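Local coordinates for CSE1 (PDB 4AN8), which probably acts as the large subunit of the type I-E Cascade complex, helping this crRNA-guided bacterial immune machinery to recognise foreign DNA, at residues Leu129-Ala133 / Val355-Arg359; Leu51-Leu56 / Leu162-Phe167; Pro185-Pro189 / Gln348-Gln352. One frame throughout, in Å; residues are numbered along the deposited sequence.

Contact 1: Leu129-Ala133 / Val355-Arg359; sequences LPELA and VLDIR
Build L129-A133 as an extended, irregular segment (phi/psi -62/132 at P130, -65/123 at L132) that turns to a positive phi of 63° at A133. V355-R359 is strand throughout, kinked by a bulge where L356 takes -79/-27. One direct hydrogen bond joins the two: A133 N to V355 O, 3.1 Å. The same carbonyl takes a CA-H...O contact from L132 CA at 3.6 Å.

Side chains do the rest. L132 has both chi1 and chi2 in m, and its CB leaves sideways, yet the tip comes back to the strand: CD1 lies 3.5 Å from D357 CA, 4.0 Å from V355 CG1 (V355 in t) and 4.1 Å from I358 CD1. I358, m then t, points toward the loop, its CD1 3.4 Å from P130 CB, while L356 and D357 turn away.

L356 and D357 both face V349 on strand 342-351, a classic beta bulge in an antiparallel pair, with the loop laid beside it.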
loop_
_atom_site.group_PDB
_atom_site.type_symbol
_atom_site.label_atom_id
_atom_site.label_comp_id
_atom_site.label_asym_id
_atom_site.label_seq_id
_atom_site.Cartn_x
_atom_site.Cartn_y
_atom_site.Cartn_z
ATOM N N LEU A 129 13.579 -9.954 2.926
ATOM C CA LEU A 129 13.032 -8.870 3.730
ATOM C C LEU A 129 13.537 -7.504 3.283
ATOM O O LEU A 129 14.656 -7.369 2.797
ATOM C CB LEU A 129 13.382 -9.059 5.207
ATOM C CG LEU A 129 12.909 -10.317 5.910
ATOM C CD1 LEU A 129 13.533 -10.378 7.279
ATOM C CD2 LEU A 129 11.396 -10.346 5.994
ATOM N N PRO A 130 12.708 -6.477 3.460
ATOM C CA PRO A 130 13.123 -5.109 3.139
ATOM C C PRO A 130 14.300 -4.684 4.008
ATOM O O PRO A 130 14.266 -4.902 5.218
ATOM C CB PRO A 130 11.876 -4.278 3.473
ATOM C CG PRO A 130 11.119 -5.117 4.452
ATOM C CD PRO A 130 11.344 -6.532 4.000
ATOM N N GLU A 131 15.325 -4.120 3.377
ATOM C CA GLU A 131 16.462 -3.533 4.070
ATOM C C GLU A 131 16.272 -2.035 4.067
ATOM O O GLU A 131 16.509 -1.380 3.050
ATOM C CB GLU A 131 17.762 -3.850 3.338
ATOM C CG GLU A 131 18.328 -5.219 3.606
ATOM C CD GLU A 131 19.396 -5.596 2.602
ATOM O OE1 GLU A 131 19.666 -4.779 1.694
ATOM O OE2 GLU A 131 19.958 -6.704 2.715
ATOM N N LEU A 132 15.834 -1.492 5.195
ATOM C CA LEU A 132 15.604 -0.061 5.301
ATOM C C LEU A 132 16.917 0.717 5.163
ATOM O O LEU A 132 17.872 0.476 5.908
ATOM C CB LEU A 132 14.884 0.276 6.609
ATOM C CG LEU A 132 13.378 -0.031 6.648
ATOM C CD1 LEU A 132 12.704 0.364 5.336
ATOM C CD2 LEU A 132 13.081 -1.492 7.000
ATOM N N ALA A 133 16.956 1.634 4.196
ATOM C CA ALA A 133 18.161 2.396 3.879
ATOM C C ALA A 133 19.283 1.485 3.389
ATOM O O ALA A 133 19.147 0.804 2.369
ATOM C CB ALA A 133 18.618 3.213 5.082
ATOM N N VAL A 355 14.950 0.732 -0.634
ATOM C CA VAL A 355 13.702 0.911 0.069
ATOM C C VAL A 355 13.990 1.822 1.264
ATOM O O VAL A 355 14.660 1.408 2.201
ATOM C CB VAL A 355 13.100 -0.461 0.514
ATOM C CG1 VAL A 355 11.920 -0.266 1.462
ATOM C CG2 VAL A 355 12.679 -1.299 -0.722
ATOM N N LEU A 356 13.500 3.060 1.232
ATOM C CA LEU A 356 13.791 4.017 2.302
ATOM C C LEU A 356 12.948 3.811 3.545
ATOM O O LEU A 356 13.343 4.194 4.654
ATOM C CB LEU A 356 13.586 5.457 1.823
ATOM C CG LEU A 356 14.414 5.915 0.627
ATOM C CD1 LEU A 356 14.086 7.351 0.295
ATOM C CD2 LEU A 356 15.911 5.743 0.907
ATOM N N ASP A 357 11.763 3.245 3.366
ATOM C CA ASP A 357 10.793 3.221 4.451
ATOM C C ASP A 357 9.577 2.396 4.051
ATOM O O ASP A 357 9.316 2.168 2.864
ATOM C CB ASP A 357 10.368 4.651 4.813
ATOM C CG ASP A 357 9.720 4.754 6.199
ATOM O OD1 ASP A 357 9.999 3.908 7.079
ATOM O OD2 ASP A 357 8.928 5.706 6.411
ATOM N N ILE A 358 8.834 1.971 5.060
ATOM C CA ILE A 358 7.645 1.172 4.871
ATOM C C ILE A 358 6.558 1.802 5.730
ATOM O O ILE A 358 6.781 2.107 6.890
ATOM C CB ILE A 358 7.975 -0.280 5.221
ATOM C CG1 ILE A 358 8.689 -0.913 4.036
ATOM C CG2 ILE A 358 6.779 -1.064 5.549
ATOM C CD1 ILE A 358 9.564 -2.038 4.423
ATOM N N ARG A 359 5.395 2.055 5.146
ATOM C CA ARG A 359 4.393 2.865 5.825
ATOM C C ARG A 359 2.988 2.295 5.755
ATOM O O ARG A 359 2.590 1.723 4.731
ATOM C CB ARG A 359 4.401 4.295 5.269
ATOM C CG ARG A 359 5.311 5.221 6.045
ATOM C CD ARG A 359 5.724 6.458 5.268
ATOM N NE ARG A 359 4.598 7.259 4.789
ATOM C CZ ARG A 359 4.735 8.280 3.946
ATOM N NH1 ARG A 359 5.953 8.613 3.524
ATOM N NH2 ARG A 359 3.675 8.970 3.531
#

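Contact 2: Leu51-Leu56 / Leu162-Phe167; sequences LEEAVL and LVHQAF. With ACT (acetate ion), chain C.
A methyl group parked squarely over an aromatic face is the oddity here: L51 CD2 lies 3.7 Å from the centroid of the F167 ring, only 10° off its normal, a CH-pi contact. L51 in m, t and F167 at chi1 -69°, chi2 -79° set it up. A54 CB meets the ring edge at F167 CZ, 3.9 Å.

Both segments are helical. Their axes cross at 84°, almost square, and approach to 9.1 Å; the nearest CA pair is E52 and V163, 5.9 Å apart. Helix 154-167 ends at F167, and near that end A166 N bonds V163 O at 3.1 Å, with a weak second bond to L162 O at 3.4 Å.

At the centre V55, chi1 m, is a knob in the hole formed by L162, V163, A166 and F167. Its CG1 sits 3.4 Å from A166 CB and 3.6 Å from F167 CE2; its CG2 is 3.8 Å from L162 CB and 3.9 Å from V163 CG2. V163, in t, also reaches L51, CG1 to CB 3.8 Å. L56 CD2 touches L162 CD1 at 4.1 Å.

Polar groups look elsewhere: E53 makes salt bridges to R344 and R360, and E52 a hydrogen bond to T47. H164 faces away, its NE2 bonded to Y266 and its ND1 weakly bonded to an acetate, probably from the crystallisation liquor (O 3.5 Å, OXT 3.3 Å).

What results is the buried apolar interface of two nearly perpendicular helices, with a single knob, V55, seated in a hole of the other.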
loop_
_atom_site.group_PDB
_atom_site.type_symbol
_atom_site.label_atom_id
_atom_site.label_comp_id
_atom_site.label_asym_id
_atom_site.label_seq_id
_atom_site.Cartn_x
_atom_site.Cartn_y
_atom_site.Cartn_z
ATOM N N LEU A 51 3.752 -4.364 4.573
ATOM C CA LEU A 51 3.914 -5.179 3.372
ATOM C C LEU A 51 3.265 -6.545 3.603
ATOM O O LEU A 51 2.586 -7.064 2.730
ATOM C CB LEU A 51 5.396 -5.339 2.999
ATOM C CG LEU A 51 6.211 -4.037 2.849
ATOM C CD1 LEU A 51 7.591 -4.343 2.247
ATOM C CD2 LEU A 51 5.459 -2.945 2.038
ATOM N N GLU A 52 3.489 -7.121 4.776
ATOM C CA GLU A 52 2.841 -8.371 5.158
ATOM C C GLU A 52 1.335 -8.256 5.079
ATOM O O GLU A 52 0.666 -9.105 4.501
ATOM C CB GLU A 52 3.237 -8.788 6.579
ATOM C CG GLU A 52 4.348 -9.791 6.635
ATOM C CD GLU A 52 4.688 -10.262 8.065
ATOM O OE1 GLU A 52 3.882 -10.053 9.008
ATOM O OE2 GLU A 52 5.769 -10.848 8.251
ATOM N N GLU A 53 0.796 -7.197 5.663
ATOM C CA GLU A 53 -0.641 -6.984 5.630
ATOM C C GLU A 53 -1.141 -6.923 4.180
ATOM O O GLU A 53 -2.173 -7.515 3.849
ATOM C CB GLU A 53 -0.994 -5.695 6.367
ATOM C CG GLU A 53 -2.483 -5.376 6.454
ATOM C CD GLU A 53 -2.739 -4.114 7.299
ATOM O OE1 GLU A 53 -1.774 -3.600 7.892
ATOM O OE2 GLU A 53 -3.886 -3.614 7.361
ATOM N N ALA A 54 -0.429 -6.183 3.330
ATOM C CA ALA A 54 -0.869 -5.984 1.946
ATOM C C ALA A 54 -0.961 -7.315 1.207
ATOM O O ALA A 54 -2.002 -7.636 0.634
ATOM C CB ALA A 54 0.060 -5.050 1.207
ATOM N N VAL A 55 0.120 -8.091 1.262
ATOM C CA VAL A 55 0.179 -9.344 0.504
ATOM C C VAL A 55 -0.712 -10.432 1.068
ATOM O O VAL A 55 -1.253 -11.219 0.302
ATOM C CB VAL A 55 1.605 -9.903 0.326
ATOM C CG1 VAL A 55 2.441 -8.957 -0.445
ATOM C CG2 VAL A 55 2.248 -10.260 1.678
ATOM N N LEU A 56 -0.910 -10.466 2.382
ATOM C CA LEU A 56 -1.812 -11.459 2.956
ATOM C C LEU A 56 -3.250 -11.247 2.447
ATOM O O LEU A 56 -3.914 -12.215 2.044
ATOM C CB LEU A 56 -1.735 -11.481 4.482
ATOM C CG LEU A 56 -0.395 -11.931 5.091
ATOM C CD1 LEU A 56 -0.290 -11.616 6.603
ATOM C CD2 LEU A 56 -0.156 -13.384 4.834
ATOM N N LEU A 162 6.136 -14.145 0.462
ATOM C CA LEU A 162 5.022 -13.437 -0.131
ATOM C C LEU A 162 5.355 -11.969 -0.256
ATOM O O LEU A 162 5.079 -11.353 -1.261
ATOM C CB LEU A 162 3.789 -13.562 0.744
ATOM C CG LEU A 162 2.758 -14.607 0.385
ATOM C CD1 LEU A 162 1.513 -14.305 1.258
ATOM C CD2 LEU A 162 2.407 -14.532 -1.103
ATOM N N VAL A 163 5.954 -11.403 0.784
ATOM C CA VAL A 163 6.292 -10.003 0.711
ATOM C C VAL A 163 7.262 -9.782 -0.452
ATOM O O VAL A 163 7.075 -8.874 -1.259
ATOM C CB VAL A 163 6.897 -9.492 2.039
ATOM C CG1 VAL A 163 7.618 -8.142 1.811
ATOM C CG2 VAL A 163 5.790 -9.407 3.127
ATOM N N HIS A 164 8.293 -10.616 -0.530
ATOM C CA HIS A 164 9.339 -10.395 -1.532
ATOM C C HIS A 164 8.810 -10.449 -2.957
ATOM O O HIS A 164 9.227 -9.668 -3.795
ATOM C CB HIS A 164 10.479 -11.409 -1.353
ATOM C CG HIS A 164 11.693 -11.116 -2.179
ATOM N ND1 HIS A 164 12.475 -9.995 -1.987
ATOM C CD2 HIS A 164 12.276 -11.810 -3.186
ATOM C CE1 HIS A 164 13.475 -10.003 -2.846
ATOM N NE2 HIS A 164 13.376 -11.093 -3.589
ATOM N N GLN A 165 7.884 -11.364 -3.226
ATOM C CA GLN A 165 7.304 -11.524 -4.568
ATOM C C GLN A 165 6.446 -10.331 -4.998
ATOM O O GLN A 165 6.251 -10.105 -6.206
ATOM C CB GLN A 165 6.468 -12.820 -4.656
ATOM C CG GLN A 165 7.261 -14.114 -4.441
ATOM C CD GLN A 165 8.269 -14.374 -5.564
ATOM O OE1 GLN A 165 8.775 -13.443 -6.173
ATOM N NE2 GLN A 165 8.524 -15.634 -5.861
ATOM N N ALA A 166 5.898 -9.585 -4.030
ATOM C CA ALA A 166 5.054 -8.451 -4.395
ATOM C C ALA A 166 5.861 -7.153 -4.432
ATOM O O ALA A 166 5.602 -6.278 -5.262
ATOM C CB ALA A 166 3.859 -8.329 -3.446
ATOM N N PHE A 167 6.863 -7.042 -3.555
ATOM C CA PHE A 167 7.525 -5.755 -3.316
ATOM C C PHE A 167 9.026 -5.634 -3.700
ATOM O O PHE A 167 9.603 -4.544 -3.576
ATOM C CB PHE A 167 7.363 -5.363 -1.843
ATOM C CG PHE A 167 5.963 -4.998 -1.464
ATOM C CD1 PHE A 167 5.456 -3.746 -1.763
ATOM C CD2 PHE A 167 5.149 -5.915 -0.788
ATOM C CE1 PHE A 167 4.149 -3.412 -1.414
ATOM C CE2 PHE A 167 3.859 -5.594 -0.432
ATOM C CZ PHE A 167 3.361 -4.328 -0.741
HETATM C C ACT C . 11.801 -6.701 -0.163
HETATM O O ACT C . 11.098 -7.689 0.216
HETATM O OXT ACT C . 12.941 -6.980 -0.672
HETATM C CH3 ACT C . 11.303 -5.271 -0.025
#

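Contact 3: Pro185-Pro189 / Gln348-Gln352; sequences PVARP and QVSDQ
Polar groups hold P185-P189 to Q348-Q352. Q348 NE2 gives one hydrogen bond to A187 O (2.8 Å), while F167 O at the end of helix 154-167 is its other partner. R188 starts away from the strand, but chi1 and chi2 in m with chi3 in t bring its guanidinium back, edge on: NH1 donates to S350 OG and to Q352 O, both 2.8 Å, and NH2 to Q352 O at 3.2 Å. Its NE makes a salt bridge with D183.

Q348-D351 ends the middle strand of a three-stranded antiparallel sheet. The V349 backbone bonds L356 and D357 on one neighbour; on the other flank P185-P189, irregular loop leading into strand 191-195, stands off, R188 and Q348 CA atoms 6.7 Å apart.

Water fills the gap. Water 1 accepts from Q348 N (2.8 Å) and lies 2.8 Å from P189 O. Water 3 sits 2.8 Å from R188 O and 2.7 Å from Q348 O; water 2 is 2.9 Å from R188 O, 3.1 Å from Q348 O and 2.6 Å from S350 OG.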
loop_
_atom_site.group_PDB
_atom_site.type_symbol
_atom_site.label_atom_id
_atom_site.label_comp_id
_atom_site.label_asym_id
_atom_site.label_seq_id
_atom_site.Cartn_x
_atom_site.Cartn_y
_atom_site.Cartn_z
ATOM N N PRO A 185 5.583 -6.493 -8.897
ATOM C CA PRO A 185 4.462 -5.679 -9.404
ATOM C C PRO A 185 4.051 -4.484 -8.553
ATOM O O PRO A 185 3.599 -3.478 -9.107
ATOM C CB PRO A 185 3.290 -6.672 -9.472
ATOM C CG PRO A 185 3.908 -8.003 -9.514
ATOM C CD PRO A 185 5.225 -7.919 -8.772
ATOM N N VAL A 186 4.146 -4.577 -7.231
ATOM C CA VAL A 186 3.751 -3.441 -6.414
ATOM C C VAL A 186 4.897 -2.870 -5.598
ATOM O O VAL A 186 4.684 -2.298 -4.550
ATOM C CB VAL A 186 2.503 -3.744 -5.520
ATOM C CG1 VAL A 186 1.230 -3.759 -6.390
ATOM C CG2 VAL A 186 2.682 -5.056 -4.752
ATOM N N ALA A 187 6.114 -3.002 -6.102
ATOM C CA ALA A 187 7.279 -2.389 -5.465
ATOM C C ALA A 187 7.124 -0.881 -5.214
ATOM O O ALA A 187 7.562 -0.381 -4.166
ATOM C CB ALA A 187 8.529 -2.651 -6.289
ATOM N N ARG A 188 6.503 -0.176 -6.162
ATOM C CA ARG A 188 6.457 1.294 -6.155
ATOM C C ARG A 188 5.155 1.927 -5.647
ATOM O O ARG A 188 5.193 2.956 -4.981
ATOM C CB ARG A 188 6.743 1.867 -7.559
ATOM C CG ARG A 188 7.946 1.282 -8.277
ATOM C CD ARG A 188 9.206 1.489 -7.447
ATOM N NE ARG A 188 10.335 0.720 -7.969
ATOM C CZ ARG A 188 11.587 0.831 -7.531
ATOM N NH1 ARG A 188 11.910 1.677 -6.552
ATOM N NH2 ARG A 188 12.522 0.085 -8.071
ATOM N N PRO A 189 3.992 1.358 -6.021
ATOM C CA PRO A 189 2.799 2.168 -5.796
ATOM C C PRO A 189 2.288 2.022 -4.395
ATOM O O PRO A 189 2.565 1.022 -3.725
ATOM C CB PRO A 189 1.775 1.579 -6.778
ATOM C CG PRO A 189 2.229 0.168 -6.969
ATOM C CD PRO A 189 3.720 0.177 -6.856
ATOM N N GLN A 348 5.760 0.998 0.153
ATOM C CA GLN A 348 7.147 1.307 0.472
ATOM C C GLN A 348 7.444 2.693 -0.024
ATOM O O GLN A 348 6.927 3.093 -1.057
ATOM C CB GLN A 348 8.127 0.387 -0.284
ATOM C CG GLN A 348 7.738 -1.000 -0.373
ATOM C CD GLN A 348 8.836 -1.883 -0.919
ATOM O OE1 GLN A 348 9.518 -2.561 -0.160
ATOM N NE2 GLN A 348 8.969 -1.931 -2.245
ATOM N N VAL A 349 8.311 3.403 0.681
ATOM C CA VAL A 349 8.911 4.595 0.106
ATOM C C VAL A 349 10.203 4.124 -0.532
ATOM O O VAL A 349 11.052 3.521 0.137
ATOM C CB VAL A 349 9.253 5.646 1.166
ATOM C CG1 VAL A 349 9.728 6.939 0.477
ATOM C CG2 VAL A 349 8.048 5.899 2.044
ATOM N N SER A 350 10.359 4.349 -1.822
ATOM C CA SER A 350 11.510 3.750 -2.462
ATOM C C SER A 350 12.286 4.728 -3.309
ATOM O O SER A 350 11.834 5.833 -3.587
ATOM C CB SER A 350 11.121 2.524 -3.296
ATOM O OG SER A 350 10.476 2.908 -4.489
ATOM N N ASP A 351 13.462 4.284 -3.729
ATOM C CA ASP A 351 14.356 5.094 -4.527
ATOM C C ASP A 351 15.241 4.125 -5.298
ATOM O O ASP A 351 16.215 3.577 -4.747
ATOM C CB ASP A 351 15.188 5.963 -3.601
ATOM C CG ASP A 351 16.161 6.809 -4.342
ATOM O OD1 ASP A 351 15.877 7.114 -5.524
ATOM O OD2 ASP A 351 17.201 7.158 -3.744
ATOM N N GLN A 352 14.881 3.873 -6.555
ATOM C CA GLN A 352 15.562 2.842 -7.329
ATOM C C GLN A 352 15.581 1.554 -6.498
ATOM O O GLN A 352 14.569 1.169 -5.904
ATOM C CB GLN A 352 16.992 3.274 -7.677
ATOM C CG GLN A 352 17.161 4.759 -8.037
ATOM C CD GLN A 352 16.899 5.079 -9.511
ATOM O OE1 GLN A 352 16.194 4.346 -10.214
ATOM N NE2 GLN A 352 17.477 6.182 -9.983
HETATM O O HOH W 1 4.897 0.168 -2.378
HETATM O O HOH W 2 7.936 3.222 -3.941
HETATM O O HOH W 3 4.537 3.523 -2.298
#

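In the fold
Contact centres lie about 13 Å (1 to 2), 10 Å (1 to 3) and 12 Å (2 to 3) apart, and each touches the others. Along the chain, contacts 1 and 2 alternate their segments; contact 3 follows contact 2 and falls between the two segments of contact 1. Contacts 1 and 3 share a sheet, since strands 342-351 and 354-364 are antiparallel neighbours. Helix 154-167 reaches that sheet through F167 O to Q348 NE2, 3.0 Å, and helix 50-67 through L51 CD1 to I358 CD1, 3.7 Å. The sheet thus ties together both helices and the loop at 129-133. Residues 134-147, straight after A133, are not modelled, consistent with a flexible Cse1 loop, probably the one linked to DNA recognition.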